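Local coordinates for SPbeta prophage-derived aminoglycoside N(3')-acetyltransferase-like protein YokD (Bacillus subtilis, PDB 2NYG) that probably transfers an acetyl group from acetyl-coenzyme A to an amino group of aminoglycoside-type substrates, and may thereby contribute to antibiotic resistance, at residues 169-175 and 246-252. Numbering follows the deposited sequence.
Sequences SYVLLLG and NCRLFSL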
ATOM      1  N   SER A 169       2.506 -12.885  24.311  1.00 41.35           N
ATOM      2  CA  SER A 169       2.411 -12.578  22.881  1.00 39.15           C
ATOM      3  C   SER A 169       2.880 -13.750  22.054  1.00 37.95           C
ATOM      4  O   SER A 169       3.693 -14.548  22.503  1.00 40.80           O
ATOM      5  CB  SER A 169       3.296 -11.395  22.516  1.00 38.60           C
ATOM      6  OG  SER A 169       2.779 -10.191  23.037  1.00 41.41           O
ATOM      7  N   TYR A 170       2.385 -13.863  20.835  1.00 34.96           N
ATOM      8  CA  TYR A 170       2.845 -14.944  19.987  1.00 34.22           C
ATOM      9  C   TYR A 170       3.350 -14.377  18.687  1.00 32.82           C
ATOM     10  O   TYR A 170       2.988 -13.266  18.302  1.00 33.32           O
ATOM     11  CB  TYR A 170       1.722 -15.948  19.704  1.00 36.81           C
ATOM     12  CG  TYR A 170       1.247 -16.695  20.927  1.00 39.97           C
ATOM     13  CD1 TYR A 170       0.434 -16.074  21.870  1.00 42.72           C
ATOM     14  CD2 TYR A 170       1.648 -18.006  21.165  1.00 40.99           C
ATOM     15  CE1 TYR A 170       0.030 -16.739  23.024  1.00 44.49           C
ATOM     16  CE2 TYR A 170       1.249 -18.687  22.317  1.00 43.02           C
ATOM     17  CZ  TYR A 170       0.435 -18.050  23.242  1.00 44.11           C
ATOM     18  OH  TYR A 170      -0.021 -18.733  24.347  1.00 43.08           O
ATOM     19  N   VAL A 171       4.210 -15.135  18.023  1.00 29.86           N
ATOM     20  CA  VAL A 171       4.727 -14.734  16.729  1.00 27.70           C
ATOM     21  C   VAL A 171       4.031 -15.654  15.730  1.00 28.01           C
ATOM     22  O   VAL A 171       3.794 -16.821  16.014  1.00 27.68           O
ATOM     23  CB  VAL A 171       6.260 -14.932  16.627  1.00 25.39           C
ATOM     24  CG1 VAL A 171       6.742 -14.542  15.235  1.00 24.75           C
ATOM     25  CG2 VAL A 171       6.962 -14.096  17.655  1.00 19.34           C
ATOM     26  N   LEU A 172       3.658 -15.122  14.579  1.00 29.29           N
ATOM     27  CA  LEU A 172       3.011 -15.939  13.569  1.00 29.76           C
ATOM     28  C   LEU A 172       3.768 -15.767  12.268  1.00 31.26           C
ATOM     29  O   LEU A 172       3.800 -14.683  11.700  1.00 32.63           O
ATOM     30  CB  LEU A 172       1.552 -15.524  13.360  1.00 28.14           C
ATOM     31  CG  LEU A 172       0.897 -16.131  12.110  1.00 28.92           C
ATOM     32  CD1 LEU A 172       0.922 -17.637  12.209  1.00 27.35           C
ATOM     33  CD2 LEU A 172      -0.522 -15.639  11.953  1.00 25.45           C
ATOM     34  N   LEU A 173       4.407 -16.830  11.813  1.00 30.45           N
ATOM     35  CA  LEU A 173       5.120 -16.766  10.563  1.00 30.97           C
ATOM     36  C   LEU A 173       4.144 -17.386   9.583  1.00 32.13           C
ATOM     37  O   LEU A 173       3.922 -18.595   9.575  1.00 33.94           O
ATOM     38  CB  LEU A 173       6.427 -17.564  10.636  1.00 30.75           C
ATOM     39  CG  LEU A 173       7.430 -17.086  11.689  1.00 31.35           C
ATOM     40  CD1 LEU A 173       8.647 -17.980  11.687  1.00 32.06           C
ATOM     41  CD2 LEU A 173       7.827 -15.667  11.409  1.00 30.02           C
ATOM     42  N   LEU A 174       3.527 -16.527   8.782  1.00 32.89           N
ATOM     43  CA  LEU A 174       2.545 -16.946   7.789  1.00 32.46           C
ATOM     44  C   LEU A 174       3.241 -16.967   6.438  1.00 31.48           C
ATOM     45  O   LEU A 174       3.292 -15.976   5.715  1.00 30.82           O
ATOM     46  CB  LEU A 174       1.369 -15.969   7.819  1.00 30.66           C
ATOM     47  CG  LEU A 174       0.188 -16.001   6.863  1.00 30.85           C
ATOM     48  CD1 LEU A 174      -0.247 -17.396   6.538  1.00 29.07           C
ATOM     49  CD2 LEU A 174      -0.926 -15.227   7.533  1.00 32.37           C
ATOM     50  N   GLY A 175       3.800 -18.113   6.109  1.00 31.99           N
ATOM     51  CA  GLY A 175       4.503 -18.202   4.859  1.00 33.08           C
ATOM     52  C   GLY A 175       5.925 -17.687   4.986  1.00 32.15           C
ATOM     53  O   GLY A 175       6.656 -17.730   4.017  1.00 34.46           O
ATOM     54  N   ASN A 246       3.193 -22.524   4.629  1.00 39.60           N
ATOM     55  CA  ASN A 246       3.617 -23.254   5.826  1.00 38.19           C
ATOM     56  C   ASN A 246       3.770 -22.272   6.953  1.00 36.79           C
ATOM     57  O   ASN A 246       4.487 -21.281   6.829  1.00 37.62           O
ATOM     58  CB  ASN A 246       4.948 -23.963   5.576  1.00 37.90           C
ATOM     59  CG  ASN A 246       4.805 -25.132   4.639  1.00 38.93           C
ATOM     60  OD1 ASN A 246       5.401 -25.154   3.566  1.00 40.09           O
ATOM     61  ND2 ASN A 246       4.003 -26.113   5.039  1.00 39.05           N
ATOM     62  N   CYS A 247       3.116 -22.546   8.067  1.00 36.46           N
ATOM     63  CA  CYS A 247       3.182 -21.605   9.173  1.00 36.70           C
ATOM     64  C   CYS A 247       3.556 -22.172  10.529  1.00 37.54           C
ATOM     65  O   CYS A 247       3.432 -23.370  10.795  1.00 38.86           O
ATOM     66  CB  CYS A 247       1.829 -20.901   9.335  1.00 35.66           C
ATOM     67  SG  CYS A 247       1.044 -20.331   7.824  1.00 37.40           S
ATOM     68  N   ARG A 248       4.031 -21.288  11.394  1.00 36.41           N
ATOM     69  CA  ARG A 248       4.304 -21.697  12.741  1.00 37.17           C
ATOM     70  C   ARG A 248       3.960 -20.566  13.667  1.00 36.61           C
ATOM     71  O   ARG A 248       4.154 -19.402  13.347  1.00 35.91           O
ATOM     72  CB  ARG A 248       5.738 -22.182  12.933  1.00 38.58           C
ATOM     73  CG  ARG A 248       6.831 -21.338  12.414  1.00 39.21           C
ATOM     74  CD  ARG A 248       8.095 -22.168  12.525  1.00 43.96           C
ATOM     75  NE  ARG A 248       9.059 -21.858  11.475  1.00 47.64           N
ATOM     76  CZ  ARG A 248       9.660 -22.770  10.716  1.00 46.35           C
ATOM     77  NH1 ARG A 248       9.399 -24.060  10.886  1.00 46.22           N
ATOM     78  NH2 ARG A 248      10.512 -22.385   9.781  1.00 45.04           N
ATOM     79  N   LEU A 249       3.379 -20.933  14.800  1.00 36.48           N
ATOM     80  CA  LEU A 249       2.968 -19.977  15.808  1.00 36.09           C
ATOM     81  C   LEU A 249       3.691 -20.364  17.083  1.00 35.94           C
ATOM     82  O   LEU A 249       3.652 -21.529  17.478  1.00 36.48           O
ATOM     83  CB  LEU A 249       1.449 -20.062  16.022  1.00 33.44           C
ATOM     84  CG  LEU A 249       0.927 -19.231  17.196  1.00 34.15           C
ATOM     85  CD1 LEU A 249       0.952 -17.755  16.835  1.00 33.28           C
ATOM     86  CD2 LEU A 249      -0.468 -19.656  17.560  1.00 34.44           C
ATOM     87  N   PHE A 250       4.353 -19.400  17.717  1.00 35.50           N
ATOM     88  CA  PHE A 250       5.071 -19.659  18.963  1.00 34.33           C
ATOM     89  C   PHE A 250       5.105 -18.462  19.898  1.00 32.97           C
ATOM     90  O   PHE A 250       4.735 -17.352  19.528  1.00 33.70           O
ATOM     91  CB  PHE A 250       6.496 -20.130  18.667  1.00 35.00           C
ATOM     92  CG  PHE A 250       7.296 -19.163  17.848  1.00 35.68           C
ATOM     93  CD1 PHE A 250       7.914 -18.065  18.442  1.00 33.59           C
ATOM     94  CD2 PHE A 250       7.455 -19.364  16.476  1.00 35.76           C
ATOM     95  CE1 PHE A 250       8.682 -17.185  17.684  1.00 33.21           C
ATOM     96  CE2 PHE A 250       8.222 -18.491  15.712  1.00 33.08           C
ATOM     97  CZ  PHE A 250       8.836 -17.401  16.317  1.00 32.15           C
ATOM     98  N   SER A 251       5.553 -18.712  21.122  1.00 33.77           N
ATOM     99  CA  SER A 251       5.654 -17.689  22.157  1.00 32.83           C
ATOM    100  C   SER A 251       6.759 -16.677  21.832  1.00 33.09           C
ATOM    101  O   SER A 251       7.868 -17.060  21.486  1.00 32.88           O
ATOM    102  CB  SER A 251       5.943 -18.364  23.489  1.00 32.81           C
ATOM    103  OG  SER A 251       6.117 -17.397  24.501  1.00 37.55           O
ATOM    104  N   LEU A 252       6.452 -15.389  21.934  1.00 33.39           N
ATOM    105  CA  LEU A 252       7.441 -14.381  21.619  1.00 33.82           C
ATOM    106  C   LEU A 252       8.433 -14.282  22.762  1.00 36.41           C
ATOM    107  O   LEU A 252       9.649 -14.291  22.549  1.00 36.43           O
ATOM    108  CB  LEU A 252       6.769 -13.034  21.353  1.00 34.00           C
ATOM    109  CG  LEU A 252       7.637 -11.829  20.964  1.00 33.36           C
ATOM    110  CD1 LEU A 252       6.830 -10.821  20.203  1.00 31.45           C
ATOM    111  CD2 LEU A 252       8.221 -11.194  22.210  1.00 33.70           C
TER
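Val171 lies against one face of the Phe250 ring, a CH-pi contact in which its CB sits 3.8 Å from the ring centroid, offset toward the rim. As a directly paired couple on one face of the sheet the two point the same way, and with Phe250 CG between its backbone N and carbonyl carbon (chi1 58°) the ring leans over Val171. Leu173 CD1 reaches the edge of that ring, 4.1 Å from Phe250 CE2, completing a buried, closely packed group, while Val171 CG2 meets Leu252 CB, the two side chains crossing nearly at a right angle. Beneath this apolar layer the backbones illustrate regular antiparallel pairing: Val171 exchanges both its N-H and its carbonyl with Phe250, the bond from Val171 N to Phe250 O measuring 2.7 Å, and Leu173 does the same with Arg248. Strands 170-174 and 245-251 are neighbours in the central mixed sheet of the antibiotic N-acetyltransferase fold, where strand 32-37 flanks the first and strand 238-242 the second. On the other face, that of Leu172, Leu174, Cys247 and Leu249, Leu174 CD1 touches Cys247 SG; Leu249 CD1 also reaches Tyr170 CB, 3.5 Å away. The coenzyme A end is looser: partly exposed Gly175 makes only a weak bond from its N to Asn246 O (3.3 Å), and Asn246, whose CB points away from the partner strand, is exposed. Partly exposed Arg248 slants across Leu173, whose CD1 meets its CG and lies at the edge of its guanidinium, which goes on to salt bridges with Glu232 and Asp177.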